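Local coordinates for protein oxidoreductase, iron/ascorbate family (Shewanella oneidensis, PDB 3ON7) that probably uses iron(II) and dioxygen to break down 2-oxoglutarate, forming ethylene or oxidising L-arginine alongside, at residues B[27-32]-B[202-207]; B[107-112]-B[150-155]; B[111-116]-B[248-253]; B[115-120]-B[178-183]; B[135-138]-B[142-145]. One frame throughout, in Å; residues are numbered along the deposited sequence.

Contact 1 of 5, residues B[27-32]-B[202-207]; sequences FGVLSN and DVPSDF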
# COMPACT_ATOMS: atom_id res chain seq x y z
N PHE B 27 -0.20 -30.93 -9.24
CA PHE B 27 1.26 -30.91 -9.36
C PHE B 27 1.73 -31.84 -10.47
O PHE B 27 1.08 -32.84 -10.79
CB PHE B 27 1.92 -31.36 -8.06
CG PHE B 27 2.16 -30.25 -7.08
CD1 PHE B 27 1.09 -29.61 -6.45
CD2 PHE B 27 3.46 -29.85 -6.77
CE1 PHE B 27 1.31 -28.59 -5.57
CE2 PHE B 27 3.69 -28.83 -5.88
CZ PHE B 27 2.62 -28.20 -5.27
N GLY B 28 2.89 -31.50 -11.03
CA GLY B 28 3.56 -32.32 -12.03
C GLY B 28 5.04 -32.27 -11.79
O GLY B 28 5.57 -31.22 -11.44
N VAL B 29 5.72 -33.39 -11.96
CA VAL B 29 7.16 -33.47 -11.72
C VAL B 29 7.84 -33.84 -13.05
O VAL B 29 7.48 -34.82 -13.66
CB VAL B 29 7.44 -34.55 -10.66
CG1 VAL B 29 8.92 -34.68 -10.40
CG2 VAL B 29 6.69 -34.24 -9.38
N LEU B 30 8.79 -33.02 -13.51
CA LEU B 30 9.49 -33.30 -14.76
C LEU B 30 10.97 -33.57 -14.53
O LEU B 30 11.65 -32.77 -13.89
CB LEU B 30 9.37 -32.13 -15.73
CG LEU B 30 8.04 -31.93 -16.45
CD1 LEU B 30 8.12 -30.65 -17.28
CD2 LEU B 30 7.69 -33.12 -17.30
N SER B 31 11.47 -34.68 -15.09
CA SER B 31 12.93 -34.92 -15.15
C SER B 31 13.48 -34.66 -16.55
O SER B 31 12.71 -34.56 -17.52
CB SER B 31 13.27 -36.34 -14.71
OG SER B 31 13.20 -37.23 -15.80
N ASN B 32 14.80 -34.53 -16.64
CA ASN B 32 15.48 -34.32 -17.92
C ASN B 32 14.88 -33.20 -18.75
O ASN B 32 14.63 -33.37 -19.94
CB ASN B 32 15.46 -35.62 -18.71
CG ASN B 32 16.21 -36.72 -18.01
OD1 ASN B 32 15.63 -37.50 -17.26
ND2 ASN B 32 17.52 -36.77 -18.23
N ASP B 202 4.58 -37.32 -0.93
CA ASP B 202 5.95 -36.89 -1.11
C ASP B 202 6.25 -36.61 -2.59
O ASP B 202 5.82 -37.33 -3.48
CB ASP B 202 6.93 -37.94 -0.57
CG ASP B 202 6.88 -38.07 0.96
OD1 ASP B 202 7.03 -37.04 1.68
OD2 ASP B 202 6.68 -39.20 1.45
N VAL B 203 6.99 -35.53 -2.83
CA VAL B 203 7.38 -35.13 -4.17
C VAL B 203 8.81 -35.60 -4.39
O VAL B 203 9.69 -35.25 -3.60
CB VAL B 203 7.31 -33.61 -4.35
CG1 VAL B 203 7.57 -33.26 -5.80
CG2 VAL B 203 5.94 -33.08 -3.90
N PRO B 204 9.05 -36.42 -5.42
CA PRO B 204 10.42 -36.85 -5.74
C PRO B 204 11.26 -35.62 -6.06
O PRO B 204 10.93 -34.89 -6.98
CB PRO B 204 10.25 -37.73 -6.97
CG PRO B 204 8.80 -38.15 -6.96
CD PRO B 204 8.03 -37.10 -6.25
N SER B 205 12.31 -35.41 -5.29
CA SER B 205 13.04 -34.14 -5.31
C SER B 205 14.51 -34.31 -5.72
O SER B 205 15.35 -33.53 -5.31
CB SER B 205 12.94 -33.49 -3.93
OG SER B 205 11.58 -33.25 -3.59
N ASP B 206 14.79 -35.31 -6.56
CA ASP B 206 16.15 -35.55 -7.08
C ASP B 206 16.69 -34.34 -7.84
O ASP B 206 15.93 -33.54 -8.38
CB ASP B 206 16.14 -36.74 -8.04
CG ASP B 206 15.61 -38.01 -7.39
OD1 ASP B 206 14.36 -38.20 -7.36
OD2 ASP B 206 16.44 -38.81 -6.92
N PHE B 207 18.02 -34.21 -7.88
CA PHE B 207 18.66 -33.20 -8.71
C PHE B 207 18.14 -33.40 -10.12
O PHE B 207 17.91 -34.52 -10.53
CB PHE B 207 20.19 -33.39 -8.75
CG PHE B 207 20.89 -33.03 -7.48
CD1 PHE B 207 21.16 -31.71 -7.17
CD2 PHE B 207 21.31 -34.03 -6.60
CE1 PHE B 207 21.83 -31.37 -5.99
CE2 PHE B 207 21.97 -33.71 -5.42
CZ PHE B 207 22.23 -32.37 -5.11
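V29 meets V203 and P204 in a small, buried apolar contact between a strand and a loop, inside the jelly roll (double-stranded beta-helix) expected of a 2-oxoglutarate, iron(II) oxygenase. V29 belongs to strand 27-31 of the large mixed sheet. Residues 203-207 lead from strand 200-202 of the four-stranded sheet towards strand 210-214 of the large one, so the contact ties the two sheets together where the chain passes between them. The methyl CG2 of V29 touches CG1 of V203 at 3.8 Å, the two side chains crossing at a slant. With CG1 of V29 anti to its own nitrogen (chi1 179°), the two methyls part company: CG2 faces V203, while CG1 lies 4.0 Å from the carbonyl O of P204. That same oxygen is hydrogen-bonded by N209, so the V29 methyl flanks an acceptor that already has a partner. V203 also packs on L191 and V193, and F27 meets the ring of H231 edge-to-face. H231 is one of three residues that could form a metal site. The loop is fastened internally by S205 OG, which donates to V203 O at 2.8 Å from 45° out of the carbonyl plane.

Contact 2 of 5, residues B[107-112]-B[150-155]; sequences LAYYEK and TLLRIL
Helical residues 107-112 bring Y110 against L152 of strand 151-157, their CA atoms 7.2 Å apart and the closest CA pair of the two segments. The helix is part of 103-126, which backs the large sheet of the jelly-roll (double-stranded beta-helix) fold. Two consecutive tyrosines make the contact. Y109 sets its ring edge to L152: CD2 of the ring lies 3.9 Å from CD2 of the leucine, which approaches in the ring plane while the side chains cross near a right angle. Y110 instead runs past L152 in the opposite direction, its CD2 edge 4.2 Å from CB of L152, and carries on to T150. Both tyrosines hold CG opposite the backbone N; the one-residue step round the helix sends one ring to L152 and the other on to T150. There the T150 methyl CG2 meets the Y110 ring obliquely. The threonine's own hydroxyl is engaged elsewhere, with the backbone N of H253. A water lies 2.6 Å from Y110 OH and probably bridges it to T150 O, though its approach to that oxygen is so short that this bond is doubtful. Beside the water, Y110 OH stands 3.4 Å from T150 CG2.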
# COMPACT_ATOMS: atom_id res chain seq x y z
N LEU B 107 18.95 -13.64 -14.80
CA LEU B 107 18.03 -13.30 -15.87
C LEU B 107 18.05 -14.33 -17.03
O LEU B 107 17.04 -14.52 -17.68
CB LEU B 107 18.29 -11.86 -16.39
CG LEU B 107 18.01 -10.75 -15.38
CD1 LEU B 107 18.21 -9.38 -15.99
CD2 LEU B 107 16.62 -10.86 -14.76
N ALA B 108 19.18 -14.97 -17.29
CA ALA B 108 19.21 -16.07 -18.25
C ALA B 108 18.33 -17.21 -17.73
O ALA B 108 17.57 -17.80 -18.48
CB ALA B 108 20.64 -16.56 -18.50
N TYR B 109 18.40 -17.49 -16.43
CA TYR B 109 17.54 -18.51 -15.85
C TYR B 109 16.05 -18.13 -15.94
O TYR B 109 15.22 -18.93 -16.36
CB TYR B 109 17.92 -18.86 -14.41
CG TYR B 109 16.92 -19.83 -13.82
CD1 TYR B 109 17.02 -21.18 -14.07
CD2 TYR B 109 15.84 -19.39 -13.04
CE1 TYR B 109 16.11 -22.08 -13.56
CE2 TYR B 109 14.92 -20.28 -12.53
CZ TYR B 109 15.06 -21.62 -12.80
OH TYR B 109 14.15 -22.53 -12.32
N TYR B 110 15.73 -16.91 -15.52
CA TYR B 110 14.36 -16.36 -15.61
C TYR B 110 13.79 -16.50 -17.02
O TYR B 110 12.62 -16.88 -17.19
CB TYR B 110 14.38 -14.88 -15.22
CG TYR B 110 13.03 -14.16 -15.23
CD1 TYR B 110 12.52 -13.59 -16.40
CD2 TYR B 110 12.30 -13.99 -14.05
CE1 TYR B 110 11.27 -12.92 -16.39
CE2 TYR B 110 11.08 -13.32 -14.03
CZ TYR B 110 10.57 -12.79 -15.20
OH TYR B 110 9.35 -12.12 -15.15
N GLU B 111 14.61 -16.19 -18.02
CA GLU B 111 14.19 -16.24 -19.41
C GLU B 111 13.91 -17.70 -19.78
O GLU B 111 12.87 -18.01 -20.36
CB GLU B 111 15.28 -15.61 -20.32
CG GLU B 111 15.01 -15.69 -21.83
CD GLU B 111 16.15 -15.11 -22.68
N LYS B 112 14.84 -18.58 -19.41
CA LYS B 112 14.75 -19.99 -19.77
C LYS B 112 13.60 -20.70 -19.06
O LYS B 112 13.00 -21.61 -19.61
CB LYS B 112 16.08 -20.70 -19.48
CG LYS B 112 17.20 -20.34 -20.46
CD LYS B 112 18.54 -21.02 -20.11
CE LYS B 112 19.48 -21.14 -21.32
NZ LYS B 112 20.44 -20.01 -21.47
N THR B 150 5.40 -11.37 -12.55
CA THR B 150 6.05 -12.67 -12.37
C THR B 150 7.28 -12.45 -11.51
O THR B 150 8.05 -11.52 -11.77
CB THR B 150 6.37 -13.36 -13.71
OG1 THR B 150 5.17 -13.93 -14.22
CG2 THR B 150 7.45 -14.49 -13.54
N LEU B 151 7.42 -13.29 -10.49
CA LEU B 151 8.43 -13.14 -9.44
C LEU B 151 9.33 -14.37 -9.31
O LEU B 151 8.83 -15.47 -9.19
CB LEU B 151 7.72 -12.91 -8.09
CG LEU B 151 8.49 -13.14 -6.79
CD1 LEU B 151 9.59 -12.11 -6.68
CD2 LEU B 151 7.53 -13.06 -5.59
N LEU B 152 10.63 -14.16 -9.34
CA LEU B 152 11.61 -15.21 -9.02
C LEU B 152 12.13 -14.89 -7.62
O LEU B 152 12.75 -13.86 -7.40
CB LEU B 152 12.72 -15.24 -10.08
CG LEU B 152 13.90 -16.18 -9.89
CD1 LEU B 152 13.45 -17.59 -9.57
CD2 LEU B 152 14.79 -16.16 -11.13
N ARG B 153 11.80 -15.75 -6.67
CA ARG B 153 12.02 -15.58 -5.25
C ARG B 153 13.16 -16.54 -4.93
O ARG B 153 13.07 -17.74 -5.19
CB ARG B 153 10.71 -15.97 -4.56
CG ARG B 153 10.62 -15.82 -3.07
CD ARG B 153 9.15 -15.89 -2.53
NE ARG B 153 9.05 -15.12 -1.29
CZ ARG B 153 8.74 -15.58 -0.08
NH1 ARG B 153 8.41 -16.85 0.16
NH2 ARG B 153 8.74 -14.73 0.93
N ILE B 154 14.28 -16.02 -4.44
CA ILE B 154 15.42 -16.86 -4.07
C ILE B 154 15.43 -16.97 -2.56
O ILE B 154 15.68 -15.98 -1.87
CB ILE B 154 16.73 -16.27 -4.62
CG1 ILE B 154 16.56 -16.05 -6.12
CG2 ILE B 154 17.97 -17.19 -4.29
CD1 ILE B 154 17.78 -15.60 -6.86
N LEU B 155 15.12 -18.18 -2.05
CA LEU B 155 14.99 -18.42 -0.61
C LEU B 155 16.26 -19.02 -0.04
O LEU B 155 16.87 -19.91 -0.66
CB LEU B 155 13.82 -19.37 -0.34
CG LEU B 155 12.45 -18.70 -0.33
CD1 LEU B 155 12.08 -18.29 1.07
CD2 LEU B 155 12.43 -17.48 -1.25
O HOH W 1 8.48 -10.04 -13.77

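Contact 3 of 5, residues B[111-116]-B[248-253]; sequences EKANTL and LPLFLH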
# COMPACT_ATOMS: atom_id res chain seq x y z
N GLU B 111 14.61 -16.19 -18.02
CA GLU B 111 14.19 -16.24 -19.41
C GLU B 111 13.91 -17.70 -19.78
O GLU B 111 12.87 -18.01 -20.36
CB GLU B 111 15.28 -15.61 -20.32
CG GLU B 111 15.01 -15.69 -21.83
CD GLU B 111 16.15 -15.11 -22.68
N LYS B 112 14.84 -18.58 -19.41
CA LYS B 112 14.75 -19.99 -19.77
C LYS B 112 13.60 -20.70 -19.06
O LYS B 112 13.00 -21.61 -19.61
CB LYS B 112 16.08 -20.70 -19.48
CG LYS B 112 17.20 -20.34 -20.46
CD LYS B 112 18.54 -21.02 -20.11
CE LYS B 112 19.48 -21.14 -21.32
NZ LYS B 112 20.44 -20.01 -21.47
N ALA B 113 13.31 -20.28 -17.83
CA ALA B 113 12.25 -20.89 -17.05
C ALA B 113 10.89 -20.39 -17.51
O ALA B 113 9.91 -21.14 -17.48
CB ALA B 113 12.46 -20.64 -15.56
N ASN B 114 10.82 -19.12 -17.92
CA ASN B 114 9.62 -18.60 -18.54
C ASN B 114 9.32 -19.32 -19.85
O ASN B 114 8.18 -19.62 -20.14
CB ASN B 114 9.73 -17.08 -18.77
CG ASN B 114 9.17 -16.28 -17.62
OD1 ASN B 114 7.96 -16.03 -17.55
ND2 ASN B 114 10.05 -15.87 -16.69
N THR B 115 10.37 -19.62 -20.63
CA THR B 115 10.22 -20.38 -21.87
C THR B 115 9.66 -21.79 -21.58
O THR B 115 8.68 -22.19 -22.21
CB THR B 115 11.53 -20.46 -22.69
OG1 THR B 115 11.90 -19.14 -23.11
CG2 THR B 115 11.39 -21.39 -23.95
N LEU B 116 10.22 -22.50 -20.60
CA LEU B 116 9.66 -23.82 -20.26
C LEU B 116 8.22 -23.67 -19.76
O LEU B 116 7.35 -24.44 -20.18
CB LEU B 116 10.50 -24.55 -19.20
CG LEU B 116 10.10 -25.97 -18.75
CD1 LEU B 116 10.05 -26.94 -19.93
CD2 LEU B 116 11.07 -26.51 -17.67
N LEU B 248 14.65 -21.90 -5.54
CA LEU B 248 14.42 -20.89 -6.58
C LEU B 248 13.00 -20.91 -7.18
O LEU B 248 12.82 -20.93 -8.39
CB LEU B 248 15.43 -21.09 -7.70
CG LEU B 248 16.90 -21.18 -7.30
CD1 LEU B 248 17.70 -21.72 -8.48
CD2 LEU B 248 17.43 -19.85 -6.85
N PRO B 249 11.96 -20.90 -6.34
CA PRO B 249 10.63 -20.98 -6.95
C PRO B 249 10.38 -19.78 -7.86
O PRO B 249 10.73 -18.67 -7.47
CB PRO B 249 9.69 -20.94 -5.75
CG PRO B 249 10.44 -20.17 -4.73
CD PRO B 249 11.89 -20.61 -4.91
N LEU B 250 9.81 -20.00 -9.04
CA LEU B 250 9.42 -18.91 -9.95
C LEU B 250 7.89 -18.88 -10.00
O LEU B 250 7.27 -19.85 -10.40
CB LEU B 250 9.97 -19.13 -11.35
CG LEU B 250 9.51 -18.10 -12.41
CD1 LEU B 250 10.14 -16.71 -12.10
CD2 LEU B 250 9.80 -18.53 -13.80
N PHE B 251 7.30 -17.76 -9.57
CA PHE B 251 5.84 -17.61 -9.53
C PHE B 251 5.35 -16.88 -10.78
O PHE B 251 5.57 -15.67 -10.93
CB PHE B 251 5.44 -16.89 -8.25
CG PHE B 251 5.82 -17.65 -7.00
CD1 PHE B 251 4.96 -18.60 -6.45
CD2 PHE B 251 7.06 -17.46 -6.41
CE1 PHE B 251 5.32 -19.33 -5.33
CE2 PHE B 251 7.41 -18.16 -5.27
CZ PHE B 251 6.55 -19.11 -4.74
N LEU B 252 4.73 -17.63 -11.69
CA LEU B 252 4.25 -17.04 -12.96
C LEU B 252 2.89 -16.41 -12.64
O LEU B 252 2.00 -17.10 -12.15
CB LEU B 252 4.11 -18.10 -14.08
CG LEU B 252 5.35 -18.72 -14.75
CD1 LEU B 252 6.26 -17.66 -15.29
CD2 LEU B 252 6.14 -19.64 -13.83
N HIS B 253 2.78 -15.09 -12.83
CA HIS B 253 1.56 -14.35 -12.54
C HIS B 253 1.01 -13.82 -13.87
O HIS B 253 1.76 -13.33 -14.68
CB HIS B 253 1.82 -13.14 -11.65
CG HIS B 253 2.05 -13.45 -10.20
ND1 HIS B 253 1.12 -13.18 -9.22
CD2 HIS B 253 3.13 -13.95 -9.56
CE1 HIS B 253 1.61 -13.52 -8.04
NE2 HIS B 253 2.83 -13.99 -8.22
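L250 is the first residue of 248-253 to touch the helix, reaching A113 and N114 with a single methyl. With chi1 at 175° the L250 side chain stretches away from its own nitrogen, and CD2 arrives 3.8 Å from CB of A113. The small alanine admits this methyl close to the helix surface. CD2 also lies 3.9 Å from ND2 of N114, whose side chain crosses the leucine at about a right angle. That amide nitrogen is a donor to Y110 O, one turn back in the helix, so the methyl rests beside a group already bonded. F251 belongs to the other face of the strand. L252 turns to the helix again; its CD1 approaches OD1 of N114 to 3.3 Å, a snug methyl-to-oxygen contact, with the two side chains sliding past each other in opposite directions. The axes of 111-116 and 250-252 come within 10.3 Å and cross at -49°. Strand 245-252 lies between strands 180-184 and 151-157 in the large sheet of the jelly roll: L250 leans on L152 and L252 on I180 and V182, helix 103-126 lies across them, and I144 of helix 140-144 packs on both N114 and L252.

Contact 4 of 5, residues B[115-120]-B[178-183]; sequences TLASEL and NLITVL
I180 reaches from its strand to A117 of the helix through its longer branch. CB is still 6.0 Å from A117 CB. The next carbon, CG1, is wedged between the backbone N and the carbonyl carbon (chi1 59°), a setting that sends it towards the helix and shortens the gap to A117 CB to 4.7 Å. Beyond it the chain is extended, and CD1 makes the actual contact, 3.9 Å from A117 CB and equally far from A117 O. The terminal methyl therefore sits against the helix backbone as well as against the alanine. Two residues on, V182 points the same way, and its CG2 lies 4.0 Å from A117 CB. A117 is thus received between two branched side chains of one strand face, where the CA atoms of A117 and V182 come to 7.2 Å. On either side of A117 along the helix, L116 and L120 pack on strand 210-214, the next in the large sheet.

T181, between the two apolar residues, turns away from the helix. Its OG1 accepts a nearly straight bond from N178 ND2 (2.9 Å, 168° at the hydrogen), made in the amide plane, and is also hydrogen-bonded to D176. D176 is probably an iron ligand; T181 would then be a second-shell residue that helps to position its carboxylate, with N178 behind it. I180 and V182 hold the strand to helix 103-126 by dispersion and burial, while T181, pointing the other way, puts a hydroxyl into a hydrogen-bond chain that leads to the probable metal site.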
# COMPACT_ATOMS: atom_id res chain seq x y z
N THR B 115 10.37 -19.62 -20.63
CA THR B 115 10.22 -20.38 -21.87
C THR B 115 9.66 -21.79 -21.58
O THR B 115 8.68 -22.19 -22.21
CB THR B 115 11.53 -20.46 -22.69
OG1 THR B 115 11.90 -19.14 -23.11
CG2 THR B 115 11.39 -21.39 -23.95
N LEU B 116 10.22 -22.50 -20.60
CA LEU B 116 9.66 -23.82 -20.26
C LEU B 116 8.22 -23.67 -19.76
O LEU B 116 7.35 -24.44 -20.18
CB LEU B 116 10.50 -24.55 -19.20
CG LEU B 116 10.10 -25.97 -18.75
CD1 LEU B 116 10.05 -26.94 -19.93
CD2 LEU B 116 11.07 -26.51 -17.67
N ALA B 117 7.95 -22.69 -18.90
CA ALA B 117 6.60 -22.56 -18.33
C ALA B 117 5.57 -22.25 -19.41
O ALA B 117 4.42 -22.67 -19.35
CB ALA B 117 6.57 -21.48 -17.22
N SER B 118 6.02 -21.53 -20.43
CA SER B 118 5.21 -21.18 -21.57
C SER B 118 4.89 -22.41 -22.41
O SER B 118 3.75 -22.60 -22.84
CB SER B 118 5.92 -20.11 -22.39
OG SER B 118 5.00 -19.40 -23.18
N GLU B 119 5.89 -23.28 -22.63
CA GLU B 119 5.63 -24.54 -23.32
C GLU B 119 4.67 -25.39 -22.50
O GLU B 119 3.75 -25.99 -23.04
CB GLU B 119 6.91 -25.33 -23.57
CG GLU B 119 6.68 -26.69 -24.29
CD GLU B 119 7.94 -27.57 -24.36
OE1 GLU B 119 8.91 -27.33 -23.63
OE2 GLU B 119 7.94 -28.53 -25.15
N LEU B 120 4.87 -25.43 -21.18
CA LEU B 120 4.02 -26.23 -20.30
C LEU B 120 2.57 -25.72 -20.29
O LEU B 120 1.62 -26.52 -20.25
CB LEU B 120 4.58 -26.22 -18.87
CG LEU B 120 5.97 -26.86 -18.65
CD1 LEU B 120 6.33 -26.80 -17.16
CD2 LEU B 120 6.03 -28.31 -19.20
N ASN B 178 -1.08 -17.69 -7.78
CA ASN B 178 -0.76 -17.27 -9.15
C ASN B 178 -1.21 -18.29 -10.21
O ASN B 178 -2.09 -19.11 -9.94
CB ASN B 178 0.72 -16.96 -9.24
CG ASN B 178 1.57 -18.09 -8.71
OD1 ASN B 178 1.59 -18.31 -7.51
ND2 ASN B 178 2.20 -18.85 -9.60
N LEU B 179 -0.67 -18.20 -11.43
CA LEU B 179 -1.10 -19.07 -12.53
C LEU B 179 -0.45 -20.43 -12.41
O LEU B 179 -1.14 -21.41 -12.16
CB LEU B 179 -0.82 -18.44 -13.89
CG LEU B 179 -1.67 -19.05 -15.02
CD1 LEU B 179 -3.14 -18.72 -14.85
CD2 LEU B 179 -1.18 -18.59 -16.38
N ILE B 180 0.87 -20.49 -12.61
CA ILE B 180 1.64 -21.68 -12.26
C ILE B 180 2.95 -21.28 -11.61
O ILE B 180 3.46 -20.18 -11.82
CB ILE B 180 1.97 -22.63 -13.47
CG1 ILE B 180 2.76 -21.92 -14.56
CG2 ILE B 180 0.69 -23.25 -14.04
CD1 ILE B 180 3.31 -22.87 -15.62
N THR B 181 3.48 -22.21 -10.84
CA THR B 181 4.75 -22.05 -10.18
C THR B 181 5.72 -23.14 -10.64
O THR B 181 5.30 -24.24 -10.90
CB THR B 181 4.53 -22.08 -8.69
OG1 THR B 181 3.63 -21.01 -8.35
CG2 THR B 181 5.86 -21.95 -7.93
N VAL B 182 7.00 -22.82 -10.74
CA VAL B 182 8.01 -23.71 -11.32
C VAL B 182 9.23 -23.79 -10.39
O VAL B 182 9.84 -22.76 -10.10
CB VAL B 182 8.46 -23.14 -12.69
CG1 VAL B 182 9.72 -23.85 -13.20
CG2 VAL B 182 7.29 -23.18 -13.69
N LEU B 183 9.57 -24.98 -9.90
CA LEU B 183 10.64 -25.11 -8.88
C LEU B 183 11.61 -26.29 -9.12
O LEU B 183 11.22 -27.44 -8.98
CB LEU B 183 10.01 -25.26 -7.49
CG LEU B 183 10.93 -25.62 -6.32
CD1 LEU B 183 11.78 -24.44 -5.89
CD2 LEU B 183 10.11 -26.12 -5.14

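Contact 5 of 5, residues B[135-138]-B[142-145]; sequences KFSI and EMIA
I138, in the loop that follows helix 130-133, packs on E142 and M143 of the short helix 140-144, only a few residues further along the chain. Apolar contacts carry most of it. The CG1 of I138 lies 3.9 Å from CG of M143, the side chains meeting at a slant. At chi1 60° CG1 is flanked by both backbone neighbours of CA, and the extended branch beyond it takes CD1 to the helix, 4.0 Å from CB of E142 and 4.1 Å from the backbone N of M143. In E142 it is the aliphatic root that packs; the carboxylate takes no part.

Contacts between a methyl and oxygen atoms form the second group. M143 is modelled as selenomethionine, and its chain, extended beyond CG, runs back along the loop. The terminal CE comes to 3.7 Å from I138 O and 4.0 Å from S137 OG. These are van der Waals approaches, and the hydroxyl of S137 has its polar partner elsewhere, at V259 O. M143 also touches V258, so its long side chain lies between the loop and V258.

Backbone bonding from outside completes the setting: M143 is paired with H255, whose imidazole NE2 also makes a weak hydrogen bond to E142 O. The arrangement is a loop packed back on the start of the helix that follows it, at the edge of the molecule, outside the jelly-roll core. Its i to i+5 pairing of I138 with M143 across the start of a short, weakly bonded helix resembles a hydrophobic staple.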
# COMPACT_ATOMS: atom_id res chain seq x y z
N LYS B 135 -13.07 -21.61 -21.70
CA LYS B 135 -13.10 -20.75 -20.52
C LYS B 135 -11.90 -19.79 -20.44
O LYS B 135 -11.97 -18.77 -19.76
CB LYS B 135 -13.20 -21.59 -19.25
CG LYS B 135 -14.52 -22.32 -19.13
CD LYS B 135 -14.69 -22.96 -17.76
CE LYS B 135 -15.94 -23.84 -17.69
NZ LYS B 135 -17.15 -23.10 -18.14
N PHE B 136 -10.81 -20.10 -21.14
CA PHE B 136 -9.63 -19.27 -21.11
C PHE B 136 -9.84 -18.07 -22.02
O PHE B 136 -10.11 -18.24 -23.20
CB PHE B 136 -8.40 -20.07 -21.56
CG PHE B 136 -8.19 -21.35 -20.81
CD1 PHE B 136 -8.55 -21.48 -19.47
CD2 PHE B 136 -7.59 -22.44 -21.44
CE1 PHE B 136 -8.32 -22.67 -18.79
CE2 PHE B 136 -7.37 -23.61 -20.77
CZ PHE B 136 -7.73 -23.73 -19.44
N SER B 137 -9.75 -16.87 -21.46
CA SER B 137 -10.09 -15.65 -22.21
C SER B 137 -9.07 -15.34 -23.30
O SER B 137 -9.40 -14.78 -24.33
CB SER B 137 -10.21 -14.46 -21.26
OG SER B 137 -8.99 -14.21 -20.58
N ILE B 138 -7.81 -15.66 -23.05
CA ILE B 138 -6.79 -15.56 -24.08
C ILE B 138 -5.96 -16.81 -23.91
O ILE B 138 -6.10 -17.50 -22.91
CB ILE B 138 -5.94 -14.27 -23.96
CG1 ILE B 138 -5.22 -14.18 -22.62
CG2 ILE B 138 -6.82 -13.04 -24.14
CD1 ILE B 138 -4.26 -12.97 -22.51
N GLU B 142 -0.10 -16.47 -23.34
CA GLU B 142 -0.17 -15.03 -23.53
C GLU B 142 -0.40 -14.31 -22.22
O GLU B 142 -0.05 -13.14 -22.12
CB GLU B 142 -1.27 -14.64 -24.52
CG GLU B 142 -0.85 -14.66 -25.96
CD GLU B 142 -1.98 -14.24 -26.89
OE1 GLU B 142 -2.69 -13.24 -26.59
OE2 GLU B 142 -2.15 -14.94 -27.93
N MSE B 143 -0.98 -15.01 -21.24
CA MSE B 143 -1.25 -14.45 -19.91
C MSE B 143 0.03 -14.06 -19.17
O MSE B 143 -0.01 -13.15 -18.36
CB MSE B 143 -2.05 -15.44 -19.02
CG MSE B 143 -3.45 -15.73 -19.52
SE MSE B 143 -4.47 -16.91 -18.39
CE MSE B 143 -6.19 -16.74 -19.29
N ILE B 144 1.14 -14.76 -19.44
CA ILE B 144 2.40 -14.53 -18.72
C ILE B 144 3.52 -13.90 -19.57
O ILE B 144 4.60 -13.57 -19.05
CB ILE B 144 2.95 -15.84 -18.09
CG1 ILE B 144 3.38 -16.85 -19.15
CG2 ILE B 144 1.93 -16.47 -17.14
CD1 ILE B 144 4.51 -17.80 -18.64
N ALA B 145 3.30 -13.78 -20.87
CA ALA B 145 4.34 -13.18 -21.72
C ALA B 145 4.62 -11.76 -21.23
O ALA B 145 3.74 -10.93 -21.24
CB ALA B 145 3.88 -13.16 -23.17

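Contacts 2, 3 and 4 succeed one another along helix 103-126, their centres 6 Å apart from 2 to 3 and again from 3 to 4. They meet the adjacent strands 151-157, 245-252 and 180-184, joined by ladder bonds such as L151 O to F251 N (2.8 Å) and L252 N to I180 O (2.9 Å). Contact 1 reaches the same sheet through strand 27-31 and touches contact 4 through L30 CD1 and L120 CD2 (3.7 Å). Contact 5 is peripheral, its centre 26 Å from that of contact 1, yet I144 CG2 packs on L179 CD2 of contact 4 at 3.8 Å. H174, D176 and H231 probably form the iron site; V203 of contact 1 and I180 of contact 4 lie near them without touching.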